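Local atomic coordinates of putative Scyalone Dehydratase (Novosphingobium aromaticivorans DSM 12444, PDB entry 3EF8), a protein that is of unknown function but is probably a lyase of the NTF2-like superfamily, related to scytalone dehydratase. Residues R103-Y109 / T135-H139; E9-I13 / K118-W123; E41-A45 / R127-R131. All blocks are in the same frame, centred on the assembly; numbering follows the deposited sequence.

Contact 1 of 3, residues R103-Y109 / T135-H139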
ATOM      1  N   ARG A 103      -1.506   1.058 -26.522  1.00 14.30           N
ATOM      2  CA  ARG A 103      -1.462   2.387 -25.910  1.00 14.64           C
ATOM      3  C   ARG A 103      -0.780   2.238 -24.561  1.00 13.30           C
ATOM      4  O   ARG A 103      -0.725   1.122 -24.046  1.00 15.47           O
ATOM      5  CB  ARG A 103      -2.876   2.969 -25.731  1.00 14.35           C
ATOM      6  CG  ARG A 103      -3.788   2.026 -24.953  1.00 13.83           C
ATOM      7  CD  ARG A 103      -5.248   2.476 -24.850  1.00 12.82           C
ATOM      8  NE  ARG A 103      -5.405   3.761 -24.183  1.00 12.37           N
ATOM      9  CZ  ARG A 103      -6.544   4.433 -24.128  1.00 15.48           C
ATOM     10  NH1 ARG A 103      -7.608   3.916 -24.682  1.00 13.59           N
ATOM     11  NH2 ARG A 103      -6.629   5.582 -23.482  1.00 22.65           N
ATOM     12  N   PRO A 104      -0.239   3.337 -24.029  1.00 13.82           N
ATOM     13  CA  PRO A 104       0.435   3.238 -22.750  1.00 14.26           C
ATOM     14  C   PRO A 104      -0.485   2.715 -21.631  1.00 14.12           C
ATOM     15  O   PRO A 104      -1.707   2.844 -21.676  1.00 14.36           O
ATOM     16  CB  PRO A 104       0.868   4.671 -22.489  1.00 16.63           C
ATOM     17  CG  PRO A 104       0.948   5.298 -23.878  1.00 18.75           C
ATOM     18  CD  PRO A 104      -0.192   4.709 -24.554  1.00 15.90           C
ATOM     19  N   ASP A 105       0.134   2.127 -20.626  1.00 13.31           N
ATOM     20  CA  ASP A 105      -0.633   1.731 -19.465  1.00 10.81           C
ATOM     21  C   ASP A 105      -1.409   2.926 -18.899  1.00 10.41           C
ATOM     22  O   ASP A 105      -0.905   4.052 -18.778  1.00 13.32           O
ATOM     23  CB  ASP A 105       0.302   1.163 -18.394  1.00 11.52           C
ATOM     24  CG  ASP A 105       0.940  -0.157 -18.772  1.00 13.72           C
ATOM     25  OD1 ASP A 105       0.518  -0.866 -19.713  1.00 13.81           O
ATOM     26  OD2 ASP A 105       1.874  -0.562 -18.033  1.00 15.04           O
ATOM     27  N   GLY A 106      -2.611   2.642 -18.432  1.00  9.76           N
ATOM     28  CA  GLY A 106      -3.470   3.656 -17.888  1.00  8.97           C
ATOM     29  C   GLY A 106      -3.461   3.571 -16.367  1.00  8.98           C
ATOM     30  O   GLY A 106      -3.638   2.488 -15.815  1.00 10.92           O
ATOM     31  N   ILE A 107      -3.181   4.699 -15.747  1.00  8.85           N
ATOM     32  CA  ILE A 107      -3.049   4.735 -14.290  1.00  9.79           C
ATOM     33  C   ILE A 107      -4.163   5.547 -13.668  1.00  8.15           C
ATOM     34  O   ILE A 107      -4.394   6.678 -14.063  1.00  9.99           O
ATOM     35  CB  ILE A 107      -1.715   5.381 -13.846  1.00 10.41           C
ATOM     36  CG1 ILE A 107      -0.536   4.926 -14.712  1.00 17.07           C
ATOM     37  CG2 ILE A 107      -1.528   5.126 -12.318  1.00 10.33           C
ATOM     38  CD1 ILE A 107      -0.236   3.481 -14.709  1.00 18.17           C
ATOM     39  N   LEU A 108      -4.831   4.930 -12.671  1.00  8.18           N
ATOM     40  CA  LEU A 108      -5.832   5.584 -11.854  1.00  8.02           C
ATOM     41  C   LEU A 108      -5.268   5.742 -10.441  1.00  6.86           C
ATOM     42  O   LEU A 108      -4.800   4.786  -9.835  1.00  8.62           O
ATOM     43  CB  LEU A 108      -7.134   4.770 -11.788  1.00  9.04           C
ATOM     44  CG  LEU A 108      -8.080   5.131 -10.612  1.00 14.62           C
ATOM     45  CD1 LEU A 108      -8.616   6.408 -11.049  1.00 14.76           C
ATOM     46  CD2 LEU A 108      -9.190   4.064 -10.458  1.00 17.51           C
ATOM     47  N   TYR A 109      -5.307   6.974  -9.967  1.00  7.33           N
ATOM     48  CA  TYR A 109      -5.020   7.330  -8.568  1.00  5.47           C
ATOM     49  C   TYR A 109      -6.338   7.737  -7.958  1.00  8.30           C
ATOM     50  O   TYR A 109      -6.945   8.700  -8.411  1.00  8.71           O
ATOM     51  CB  TYR A 109      -4.040   8.464  -8.463  1.00  7.48           C
ATOM     52  CG  TYR A 109      -2.757   8.273  -9.210  1.00 11.05           C
ATOM     53  CD1 TYR A 109      -1.656   7.650  -8.639  1.00  8.21           C
ATOM     54  CD2 TYR A 109      -2.664   8.724 -10.524  1.00 11.79           C
ATOM     55  CE1 TYR A 109      -0.465   7.497  -9.344  1.00 11.00           C
ATOM     56  CE2 TYR A 109      -1.477   8.617 -11.217  1.00 12.74           C
ATOM     57  CZ  TYR A 109      -0.388   7.989 -10.629  1.00 12.37           C
ATOM     58  OH  TYR A 109       0.801   7.877 -11.329  1.00 13.98           O
ATOM     59  N   THR A 135      -5.517  10.868 -13.075  1.00  9.46           N
ATOM     60  CA  THR A 135      -5.252   9.729 -13.955  1.00  9.90           C
ATOM     61  C   THR A 135      -4.157  10.053 -14.971  1.00  9.08           C
ATOM     62  O   THR A 135      -3.851  11.232 -15.252  1.00 11.14           O
ATOM     63  CB  THR A 135      -6.481   9.242 -14.731  1.00 10.83           C
ATOM     64  OG1 THR A 135      -6.850  10.207 -15.732  1.00 13.15           O
ATOM     65  CG2 THR A 135      -7.667   9.025 -13.829  1.00 10.71           C
ATOM     66  N   THR A 136      -3.574   8.987 -15.490  1.00  9.12           N
ATOM     67  CA  THR A 136      -2.565   9.096 -16.530  1.00 10.81           C
ATOM     68  C   THR A 136      -2.819   8.110 -17.625  1.00 10.58           C
ATOM     69  O   THR A 136      -2.906   6.899 -17.418  1.00 10.74           O
ATOM     70  CB  THR A 136      -1.159   8.838 -15.913  1.00 11.91           C
ATOM     71  OG1 THR A 136      -0.946   9.812 -14.870  1.00 12.61           O
ATOM     72  CG2 THR A 136      -0.040   8.968 -16.977  1.00 13.07           C
ATOM     73  N   ASP A 137      -2.910   8.664 -18.840  1.00 11.72           N
ATOM     74  CA  ASP A 137      -3.070   7.848 -20.052  1.00 12.69           C
ATOM     75  C   ASP A 137      -4.264   6.913 -19.947  1.00 13.60           C
ATOM     76  O   ASP A 137      -4.293   5.829 -20.521  1.00 13.18           O
ATOM     77  CB  ASP A 137      -1.791   7.081 -20.348  1.00 13.34           C
ATOM     78  CG  ASP A 137      -0.640   7.979 -20.761  1.00 15.81           C
ATOM     79  OD1 ASP A 137      -0.876   8.956 -21.514  1.00 20.56           O
ATOM     80  OD2 ASP A 137       0.493   7.694 -20.398  1.00 18.06           O
ATOM     81  N   TYR A 138      -5.294   7.391 -19.251  1.00 10.51           N
ATOM     82  CA  TYR A 138      -6.409   6.554 -18.890  1.00 12.13           C
ATOM     83  C   TYR A 138      -7.560   6.594 -19.909  1.00 12.23           C
ATOM     84  O   TYR A 138      -7.557   7.448 -20.831  1.00 13.69           O
ATOM     85  CB  TYR A 138      -6.866   6.993 -17.502  1.00 11.94           C
ATOM     86  CG  TYR A 138      -7.715   6.021 -16.723  1.00 11.32           C
ATOM     87  CD1 TYR A 138      -7.279   4.733 -16.465  1.00 15.17           C
ATOM     88  CD2 TYR A 138      -8.912   6.409 -16.167  1.00 13.05           C
ATOM     89  CE1 TYR A 138      -8.045   3.847 -15.740  1.00 15.56           C
ATOM     90  CE2 TYR A 138      -9.674   5.519 -15.413  1.00 12.44           C
ATOM     91  CZ  TYR A 138      -9.230   4.275 -15.186  1.00 14.27           C
ATOM     92  OH  TYR A 138     -10.024   3.424 -14.441  1.00 19.40           O
ATOM     93  N   HIS A 139      -8.488   5.666 -19.742  1.00 11.17           N
ATOM     94  CA  HIS A 139      -9.564   5.415 -20.760  1.00 12.64           C
ATOM     95  C   HIS A 139     -10.912   5.913 -20.335  1.00 14.35           C
ATOM     96  O   HIS A 139     -11.921   5.716 -20.998  1.00 13.11           O
ATOM     97  CB  HIS A 139      -9.646   3.943 -21.102  1.00 13.26           C
ATOM     98  CG  HIS A 139     -10.075   3.107 -19.954  1.00 14.56           C
ATOM     99  ND1 HIS A 139      -9.246   2.854 -18.882  1.00 13.62           N
ATOM    100  CD2 HIS A 139     -11.243   2.486 -19.689  1.00 15.96           C
ATOM    101  CE1 HIS A 139      -9.899   2.112 -18.002  1.00 15.10           C
ATOM    102  NE2 HIS A 139     -11.113   1.879 -18.469  1.00 14.32           N
TER
HETATM  103  O   HOH W   1      -3.233   4.806 -22.725  1.00 13.04           O
HETATM  104  O   HOH W   2       1.287   5.642 -18.776  1.00 22.06           O
HETATM  105  O   HOH W   3       1.319   9.686 -13.417  1.00 14.35           O

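Contact 2 of 3, residues E9-I13 / K118-W123. With PGE (triethylene glycol), chain G.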
ATOM      1  N   GLU A   9     -13.206  -7.401  12.927  1.00 11.74           N
ATOM      2  CA  GLU A   9     -13.988  -7.039  11.736  1.00 11.34           C
ATOM      3  C   GLU A   9     -13.198  -6.105  10.803  1.00 10.17           C
ATOM      4  O   GLU A   9     -13.408  -6.115   9.595  1.00 12.01           O
ATOM      5  CB  GLU A   9     -15.304  -6.396  12.099  1.00 12.18           C
ATOM      6  CG  GLU A   9     -16.244  -7.319  12.891  1.00 10.88           C
ATOM      7  CD  GLU A   9     -16.639  -8.614  12.218  1.00 14.75           C
ATOM      8  OE1 GLU A   9     -16.154  -8.948  11.119  1.00 12.01           O
ATOM      9  OE2 GLU A   9     -17.519  -9.340  12.782  1.00 15.57           O
HETATM   10  N   MSE A  10     -12.275  -5.324  11.362  1.00  9.99           N
HETATM   11  CA  MSE A  10     -11.403  -4.491  10.504  1.00  7.58           C
HETATM   12  C   MSE A  10     -10.590  -5.409   9.613  1.00  9.18           C
HETATM   13  O   MSE A  10     -10.463  -5.193   8.393  1.00  8.87           O
HETATM   14  CB  MSE A  10     -10.498  -3.591  11.312  1.00 10.30           C
HETATM   15  CG  MSE A  10     -11.243  -2.450  11.877  1.00 11.28           C
HETATM   16 SE   MSE A  10     -10.059  -1.292  12.906  0.75 15.36          SE
HETATM   17  CE  MSE A  10      -9.321  -0.546  11.308  1.00 34.36           C
ATOM     18  N   ARG A  11     -10.049  -6.467  10.198  1.00  8.17           N
ATOM     19  CA  ARG A  11      -9.306  -7.444   9.414  1.00  9.16           C
ATOM     20  C   ARG A  11     -10.166  -8.096   8.357  1.00  7.83           C
ATOM     21  O   ARG A  11      -9.753  -8.327   7.213  1.00  8.59           O
ATOM     22  CB  ARG A  11      -8.632  -8.513  10.300  1.00 10.87           C
ATOM     23  CG  ARG A  11      -7.437  -8.008  11.042  1.00 10.69           C
ATOM     24  CD  ARG A  11      -6.273  -7.697  10.125  1.00  9.46           C
ATOM     25  NE  ARG A  11      -5.094  -7.430  10.868  1.00  9.02           N
ATOM     26  CZ  ARG A  11      -3.941  -7.164  10.329  1.00 10.08           C
ATOM     27  NH1 ARG A  11      -3.933  -7.014   9.022  1.00 10.22           N
ATOM     28  NH2 ARG A  11      -2.875  -6.958  11.051  1.00 10.70           N
ATOM     29  N   ALA A  12     -11.409  -8.454   8.714  1.00  8.47           N
ATOM     30  CA  ALA A  12     -12.292  -9.097   7.754  1.00  9.16           C
ATOM     31  C   ALA A  12     -12.703  -8.204   6.598  1.00  7.81           C
ATOM     32  O   ALA A  12     -12.806  -8.652   5.439  1.00  9.40           O
ATOM     33  CB  ALA A  12     -13.580  -9.675   8.473  1.00  7.84           C
ATOM     34  N   ILE A  13     -12.948  -6.940   6.907  1.00  9.00           N
ATOM     35  CA  ILE A  13     -13.325  -5.949   5.898  1.00  7.68           C
ATOM     36  C   ILE A  13     -12.138  -5.763   4.934  1.00  8.38           C
ATOM     37  O   ILE A  13     -12.300  -5.769   3.718  1.00  9.16           O
ATOM     38  CB  ILE A  13     -13.778  -4.610   6.539  1.00  7.54           C
ATOM     39  CG1 ILE A  13     -15.143  -4.831   7.213  1.00  8.49           C
ATOM     40  CG2 ILE A  13     -13.788  -3.467   5.485  1.00  8.34           C
ATOM     41  CD1 ILE A  13     -15.460  -3.702   8.185  1.00  8.92           C
ATOM     42  N   LYS A 118     -22.324  -6.595   6.880  1.00 10.63           N
ATOM     43  CA  LYS A 118     -22.036  -7.985   7.155  1.00 10.74           C
ATOM     44  C   LYS A 118     -23.304  -8.805   7.109  1.00 13.90           C
ATOM     45  O   LYS A 118     -24.260  -8.547   7.841  1.00 15.94           O
ATOM     46  CB  LYS A 118     -21.343  -8.162   8.486  1.00 10.77           C
ATOM     47  CG  LYS A 118     -20.576  -9.436   8.611  1.00 11.92           C
ATOM     48  CD  LYS A 118     -20.064  -9.674  10.023  1.00 14.82           C
ATOM     49  CE  LYS A 118     -19.255 -10.975  10.113  1.00 15.43           C
ATOM     50  NZ  LYS A 118     -18.842 -11.343  11.502  1.00 16.01           N
ATOM     51  N   VAL A 119     -23.283  -9.788   6.231  1.00 13.64           N
ATOM     52  CA  VAL A 119     -24.459 -10.637   6.007  1.00 17.12           C
ATOM     53  C   VAL A 119     -24.060 -12.096   6.042  1.00 18.04           C
ATOM     54  O   VAL A 119     -23.183 -12.519   5.318  1.00 16.04           O
ATOM     55  CB  VAL A 119     -25.140 -10.260   4.713  1.00 19.47           C
ATOM     56  CG1 VAL A 119     -25.722  -8.859   4.816  1.00 23.65           C
ATOM     57  CG2 VAL A 119     -24.230 -10.324   3.528  1.00 23.09           C
ATOM     58  N   ASP A 120     -24.701 -12.857   6.932  0.50 20.71           N
ATOM     59  CA  ASP A 120     -24.471 -14.297   7.038  0.50 22.26           C
ATOM     60  C   ASP A 120     -22.972 -14.605   7.125  0.50 19.98           C
ATOM     61  O   ASP A 120     -22.471 -15.537   6.497  0.50 20.82           O
ATOM     62  CB  ASP A 120     -25.116 -15.021   5.842  0.50 23.99           C
ATOM     63  CG  ASP A 120     -25.517 -16.456   6.158  0.50 26.77           C
ATOM     64  OD1 ASP A 120     -25.589 -16.818   7.350  0.50 34.08           O
ATOM     65  OD2 ASP A 120     -25.783 -17.219   5.200  0.50 27.55           O
ATOM     66  N   GLY A 121     -22.265 -13.782   7.889  1.00 18.05           N
ATOM     67  CA  GLY A 121     -20.862 -14.025   8.181  1.00 19.27           C
ATOM     68  C   GLY A 121     -19.867 -13.421   7.220  1.00 17.23           C
ATOM     69  O   GLY A 121     -18.670 -13.597   7.415  1.00 18.89           O
ATOM     70  N   GLN A 122     -20.376 -12.764   6.186  1.00 17.45           N
ATOM     71  CA  GLN A 122     -19.528 -12.185   5.121  1.00 14.42           C
ATOM     72  C   GLN A 122     -19.767 -10.701   4.919  1.00 14.43           C
ATOM     73  O   GLN A 122     -20.894 -10.236   4.740  1.00 15.64           O
ATOM     74  CB  GLN A 122     -19.840 -12.884   3.802  1.00 15.41           C
ATOM     75  CG  GLN A 122     -19.182 -12.308   2.537  1.00 20.12           C
ATOM     76  CD  GLN A 122     -17.688 -12.614   2.463  1.00 23.17           C
ATOM     77  OE1 GLN A 122     -17.293 -13.783   2.560  1.00 22.18           O
ATOM     78  NE2 GLN A 122     -16.847 -11.574   2.273  1.00 17.33           N
ATOM     79  N   TRP A 123     -18.671  -9.939   4.907  1.00 12.61           N
ATOM     80  CA  TRP A 123     -18.764  -8.538   4.532  1.00 11.22           C
ATOM     81  C   TRP A 123     -18.944  -8.406   3.044  1.00 12.33           C
ATOM     82  O   TRP A 123     -18.309  -9.098   2.253  1.00 11.81           O
ATOM     83  CB  TRP A 123     -17.517  -7.763   5.007  1.00 10.51           C
ATOM     84  CG  TRP A 123     -17.470  -7.599   6.531  1.00 11.16           C
ATOM     85  CD1 TRP A 123     -16.830  -8.386   7.416  1.00 10.33           C
ATOM     86  CD2 TRP A 123     -18.137  -6.582   7.311  1.00 10.77           C
ATOM     87  NE1 TRP A 123     -17.015  -7.925   8.708  1.00 10.55           N
ATOM     88  CE2 TRP A 123     -17.842  -6.838   8.661  1.00 10.20           C
ATOM     89  CE3 TRP A 123     -18.963  -5.510   6.995  1.00 10.69           C
ATOM     90  CZ2 TRP A 123     -18.302  -6.019   9.689  1.00 10.20           C
ATOM     91  CZ3 TRP A 123     -19.422  -4.706   8.029  1.00  9.73           C
ATOM     92  CH2 TRP A 123     -19.090  -4.970   9.344  1.00  8.88           C
TER
HETATM   93  C1  PGE G 154     -22.021 -13.414  12.603  1.00 38.39           C
HETATM   94  O1  PGE G 154     -21.435 -12.130  12.360  1.00 24.01           O
HETATM   95  C2  PGE G 154     -21.202 -14.507  11.932  1.00 37.41           C
HETATM   96  O2  PGE G 154     -19.816 -14.148  11.953  1.00 39.23           O
HETATM   97  C3  PGE G 154     -18.998 -15.192  11.429  1.00 36.15           C
HETATM   98  C4  PGE G 154     -17.545 -15.035  11.853  1.00 32.32           C
HETATM   99  O4  PGE G 154     -15.939 -11.521  10.466  1.00 16.27           O
HETATM  100  C6  PGE G 154     -15.220 -12.162  11.506  1.00 25.31           C
HETATM  101  C5  PGE G 154     -15.718 -13.596  11.657  1.00 30.40           C
HETATM  102  O3  PGE G 154     -17.143 -13.665  11.828  1.00 25.45           O

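Contact 3 of 3, residues E41-A45 / R127-R131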
ATOM      1  N   GLU A  41     -25.218   0.078  -4.631  1.00 15.22           N
ATOM      2  CA  GLU A  41     -24.973   1.214  -5.489  1.00 14.25           C
ATOM      3  C   GLU A  41     -23.487   1.365  -5.707  1.00 15.36           C
ATOM      4  O   GLU A  41     -22.677   1.223  -4.782  1.00 16.69           O
ATOM      5  CB  GLU A  41     -25.448   2.520  -4.865  1.00 17.53           C
ATOM      6  CG  GLU A  41     -26.921   2.611  -4.736  1.00 22.10           C
ATOM      7  CD  GLU A  41     -27.341   3.771  -3.844  1.00 33.10           C
ATOM      8  OE1 GLU A  41     -26.458   4.484  -3.288  1.00 30.79           O
ATOM      9  OE2 GLU A  41     -28.564   3.949  -3.677  1.00 34.81           O
ATOM     10  N   VAL A  42     -23.139   1.657  -6.936  1.00 13.60           N
ATOM     11  CA  VAL A  42     -21.766   1.945  -7.316  1.00 14.29           C
ATOM     12  C   VAL A  42     -21.741   3.222  -8.138  1.00 16.89           C
ATOM     13  O   VAL A  42     -22.509   3.395  -9.082  1.00 16.31           O
ATOM     14  CB  VAL A  42     -21.109   0.746  -8.047  1.00 16.68           C
ATOM     15  CG1 VAL A  42     -19.700   1.018  -8.377  1.00 21.54           C
ATOM     16  CG2 VAL A  42     -21.163  -0.486  -7.187  1.00 16.71           C
ATOM     17  N   SER A  43     -20.849   4.132  -7.769  1.00 13.34           N
ATOM     18  CA  SER A  43     -20.685   5.389  -8.457  1.00 14.48           C
ATOM     19  C   SER A  43     -19.261   5.579  -8.869  1.00 15.62           C
ATOM     20  O   SER A  43     -18.368   5.716  -8.029  1.00 12.96           O
ATOM     21  CB  SER A  43     -21.115   6.563  -7.592  1.00 16.56           C
ATOM     22  OG  SER A  43     -20.876   7.786  -8.235  1.00 17.78           O
ATOM     23  N   TYR A  44     -19.051   5.666 -10.178  1.00 19.18           N
ATOM     24  CA  TYR A  44     -17.734   5.940 -10.726  1.00 20.47           C
ATOM     25  C   TYR A  44     -17.620   7.343 -11.335  1.00 19.16           C
ATOM     26  O   TYR A  44     -16.514   7.858 -11.496  1.00 19.58           O
ATOM     27  CB  TYR A  44     -17.340   4.887 -11.748  1.00 22.04           C
ATOM     28  CG  TYR A  44     -17.356   3.477 -11.221  1.00 22.75           C
ATOM     29  CD1 TYR A  44     -16.618   3.130 -10.091  1.00 24.32           C
ATOM     30  CD2 TYR A  44     -18.089   2.479 -11.862  1.00 30.91           C
ATOM     31  CE1 TYR A  44     -16.610   1.837  -9.602  1.00 30.59           C
ATOM     32  CE2 TYR A  44     -18.096   1.184 -11.390  1.00 33.78           C
ATOM     33  CZ  TYR A  44     -17.353   0.862 -10.261  1.00 34.76           C
ATOM     34  OH  TYR A  44     -17.354  -0.429  -9.779  1.00 35.96           O
ATOM     35  N   ALA A  45     -18.755   7.954 -11.643  1.00 21.03           N
ATOM     36  CA  ALA A  45     -18.833   9.327 -12.173  1.00 25.70           C
ATOM     37  C   ALA A  45     -20.249   9.877 -12.033  1.00 29.46           C
ATOM     38  O   ALA A  45     -21.180   9.131 -11.791  1.00 26.34           O
ATOM     39  CB  ALA A  45     -18.378   9.395 -13.603  1.00 28.73           C
ATOM     40  N   ARG A 127     -22.419   0.110  -0.825  1.00 11.41           N
ATOM     41  CA  ARG A 127     -22.147   1.228  -1.701  1.00 11.95           C
ATOM     42  C   ARG A 127     -20.647   1.379  -1.896  1.00 11.37           C
ATOM     43  O   ARG A 127     -19.892   1.216  -0.954  1.00 12.32           O
ATOM     44  CB  ARG A 127     -22.694   2.563  -1.151  1.00 13.76           C
ATOM     45  CG  ARG A 127     -22.465   3.701  -2.130  1.00 18.71           C
ATOM     46  CD  ARG A 127     -23.255   4.989  -1.760  1.00 22.06           C
ATOM     47  NE  ARG A 127     -22.718   6.156  -2.477  1.00 25.26           N
ATOM     48  CZ  ARG A 127     -23.132   6.518  -3.685  1.00 27.04           C
ATOM     49  NH1 ARG A 127     -24.078   5.806  -4.285  1.00 37.59           N
ATOM     50  NH2 ARG A 127     -22.608   7.558  -4.298  1.00 26.91           N
ATOM     51  N   ARG A 128     -20.240   1.654  -3.134  1.00 11.84           N
ATOM     52  CA  ARG A 128     -18.877   2.109  -3.447  1.00  9.99           C
ATOM     53  C   ARG A 128     -18.940   3.363  -4.268  1.00 13.15           C
ATOM     54  O   ARG A 128     -19.610   3.396  -5.319  1.00 14.36           O
ATOM     55  CB  ARG A 128     -18.059   1.100  -4.250  1.00 11.40           C
ATOM     56  CG  ARG A 128     -17.963  -0.247  -3.689  1.00 11.71           C
ATOM     57  CD  ARG A 128     -16.706  -0.939  -4.184  1.00 12.80           C
ATOM     58  NE  ARG A 128     -15.533  -0.452  -3.445  1.00 10.90           N
ATOM     59  CZ  ARG A 128     -14.340  -1.012  -3.453  1.00 13.97           C
ATOM     60  NH1 ARG A 128     -14.062  -2.000  -4.286  1.00 13.15           N
ATOM     61  NH2 ARG A 128     -13.435  -0.584  -2.613  1.00 11.15           N
ATOM     62  N   GLU A 129     -18.205   4.371  -3.846  1.00 10.11           N
ATOM     63  CA  GLU A 129     -18.090   5.594  -4.577  1.00 11.42           C
ATOM     64  C   GLU A 129     -16.610   5.835  -4.837  1.00 13.31           C
ATOM     65  O   GLU A 129     -15.816   5.986  -3.910  1.00 12.13           O
ATOM     66  CB  GLU A 129     -18.685   6.761  -3.818  1.00 13.25           C
ATOM     67  CG  GLU A 129     -18.471   8.082  -4.483  1.00 14.01           C
ATOM     68  CD  GLU A 129     -19.123   9.216  -3.741  1.00 19.74           C
ATOM     69  OE1 GLU A 129     -20.323   9.105  -3.395  1.00 24.24           O
ATOM     70  OE2 GLU A 129     -18.462  10.228  -3.559  1.00 22.76           O
ATOM     71  N   LEU A 130     -16.213   5.817  -6.100  1.00 10.05           N
ATOM     72  CA  LEU A 130     -14.845   6.130  -6.491  1.00  8.31           C
ATOM     73  C   LEU A 130     -14.712   7.576  -6.741  1.00 10.57           C
ATOM     74  O   LEU A 130     -15.502   8.153  -7.538  1.00 11.96           O
ATOM     75  CB  LEU A 130     -14.445   5.389  -7.751  1.00 10.09           C
ATOM     76  CG  LEU A 130     -13.079   5.720  -8.290  1.00  9.85           C
ATOM     77  CD1 LEU A 130     -11.943   5.202  -7.396  1.00 11.32           C
ATOM     78  CD2 LEU A 130     -12.930   5.136  -9.709  1.00 14.17           C
ATOM     79  N   ARG A 131     -13.732   8.204  -6.090  1.00  8.90           N
ATOM     80  CA  ARG A 131     -13.367   9.592  -6.348  1.00  7.93           C
ATOM     81  C   ARG A 131     -11.983   9.557  -6.985  1.00  8.87           C
ATOM     82  O   ARG A 131     -11.094   8.883  -6.514  1.00  9.78           O
ATOM     83  CB  ARG A 131     -13.396  10.445  -5.084  1.00  9.00           C
ATOM     84  CG  ARG A 131     -14.774  10.460  -4.448  1.00  8.81           C
ATOM     85  CD  ARG A 131     -14.823  11.371  -3.240  1.00 10.56           C
ATOM     86  NE  ARG A 131     -16.108  11.237  -2.580  1.00 12.99           N
ATOM     87  CZ  ARG A 131     -16.389  11.701  -1.368  1.00 13.11           C
ATOM     88  NH1 ARG A 131     -15.475  12.369  -0.672  1.00 14.55           N
ATOM     89  NH2 ARG A 131     -17.589  11.501  -0.864  1.00 17.45           N
TER
HETATM   90  O   HOH W   4     -14.415   8.837 -10.003  1.00 11.91           O

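Contact 1 of 3, residues R103-Y109 / T135-H139
Y138 swings CG anti to its backbone N (chi1 -161°), which brings its ring under L108 so that the CB of L108 lies over one face, L108 CB to Y138 CZ being 4.0 Å; the L108 torsion (chi1 161°) carries CD1 to T135 CG2. The contact is the open end of an antiparallel beta hairpin, strands 106-119 and 122-136, in the curved sheet of an NTF2-like fold. I107 and T136 form its hydrogen-bonded pair: I107 N donates to T136 O at 2.8 Å, nearly straight at 172°, and T136 N returns a bond to I107 O. Their side chains lie flank to flank on one face of the sheet, I107 CB to T136 CB 4.1 Å. L108 and T135, the non-hydrogen-bonded pair, meet on the other face. Beyond T136 regular pairing stops: D137 falls in the left-handed region, and water does the joining. One water accepts from R103 NE and donates to P104 O and D137 O; a second bridges D105 O and D137 OD2. A CB on G106 would fall 3.2 Å from D137 O, so the close passage of D137 and Y138 over this residue suits a glycine. Strand 86-99 flanks the hairpin, its R98 forming a salt bridge with D105, while R98 of the second subunit bonds T135 O, which places the contact at a subunit interface. Y109 turns the edge of its ring to T136 OG1, and a third water spans the two hydroxyls, 2.8 Å from Y109 OH and 2.7 Å from T136 OG1.

Contact 2 of 3, residues E9-I13 / K118-W123
The W123 indole is clamped on both faces: I13 CG1 lies 3.5 Å from the centroid of the five-membered ring, 13° off its normal, a CH-pi contact, and CB of K118 covers the opposite face. At the edge, W123 NE1 donates to E9 OE1 at 2.8 Å, almost straight (171°) and in the ring plane; it reaches the carboxylate from above, the two planes standing 75° apart. The other oxygen, E9 OE2, takes K118 NZ on its syn lone pair in a 2.7 Å salt bridge. E9 gets there by a bend at chi2, whereas the K118 chain is extended. Triethylene glycol, probably from the crystallisation liquor, wraps K118 NZ with four ether or hydroxyl oxygens, and its O4 donates to E9 OE1. Replacing W123 by an alanine is likely to leave E9 OE1 without its indole donor and open a gap between I13 and the K118 side chain. A type I' turn from V119 to Q122 brings K118 and W123 onto neighbouring strands. Helix 3-25 packs on the turn end of hairpin 106-119/122-136, with V116 touching both I13 and W123, while F81 of strand 67-81 meets E9 and I13.

Contact 3 of 3, residues E41-A45 / R127-R131
E41-S43 and R127-E129 run parallel in register, the axes of strand segments 41-43 and 127-131 being 4.8 Å apart at 2°, bonded through R128 N to E41 O, S43 N to R128 O and L130 N to S43 O. This is the parallel pair within the mixed, otherwise antiparallel sheet of the NTF2-like fold. One face carries E41, S43, R127 and E129 and hosts a salt-bridge network. R127 stretches from CG to NE, with CG anti to its backbone N (chi1 -177°), and its guanidinium lies between two carboxylates. NH1 meets E41 OE1 at 2.9 Å, a bent bond of 133° with the two planes nearly perpendicular, whereas NH2 reaches E129 OE1 at 2.9 Å, straighter and in the guanidinium plane. R131 grips E129 OE2 side-on with NE and NH2, both from the same face of the carboxylate. Two arginines thus hold E129, which probably favours its ionised form. On this face too, S43 OG bonds N144, which also donates to L130 O. On the other face V42 and R128 both touch F36 of strand 36-37, and the R128 guanidinium pairs with D114. At Y44 the chain turns a corner, and Y44 and A45 both face F48, a classic beta bulge; the Y44 ring presents its edge to L130, Y44 CD1 lying 3.9 Å from L130 CB. A water donates to both Y44 O and L130 O, at 2.8 Å each.

Strand 122-136 runs through all three contacts: contact 2 takes its start, contact 3 its middle and contact 1 its end. Contacts 1 and 2 lie at the two ends of hairpin 106-119/122-136, centres about 32 Å apart, on opposite sides of the chain's centre. Contact 3 lies about 19 Å from contact 1 and 20 Å from contact 2 (centre to centre), on the side of strand 122-136 away from 106-119, where strand 40-43 joins the same sheet. It touches contact 1 through L108 CD2 and L130 CD2, 4.0 Å apart. Along the chain the first segments come in the order 9-13, 41-45, 103-109, and every pair of contacts interleaves, so the sheet draws together distant parts of the sequence.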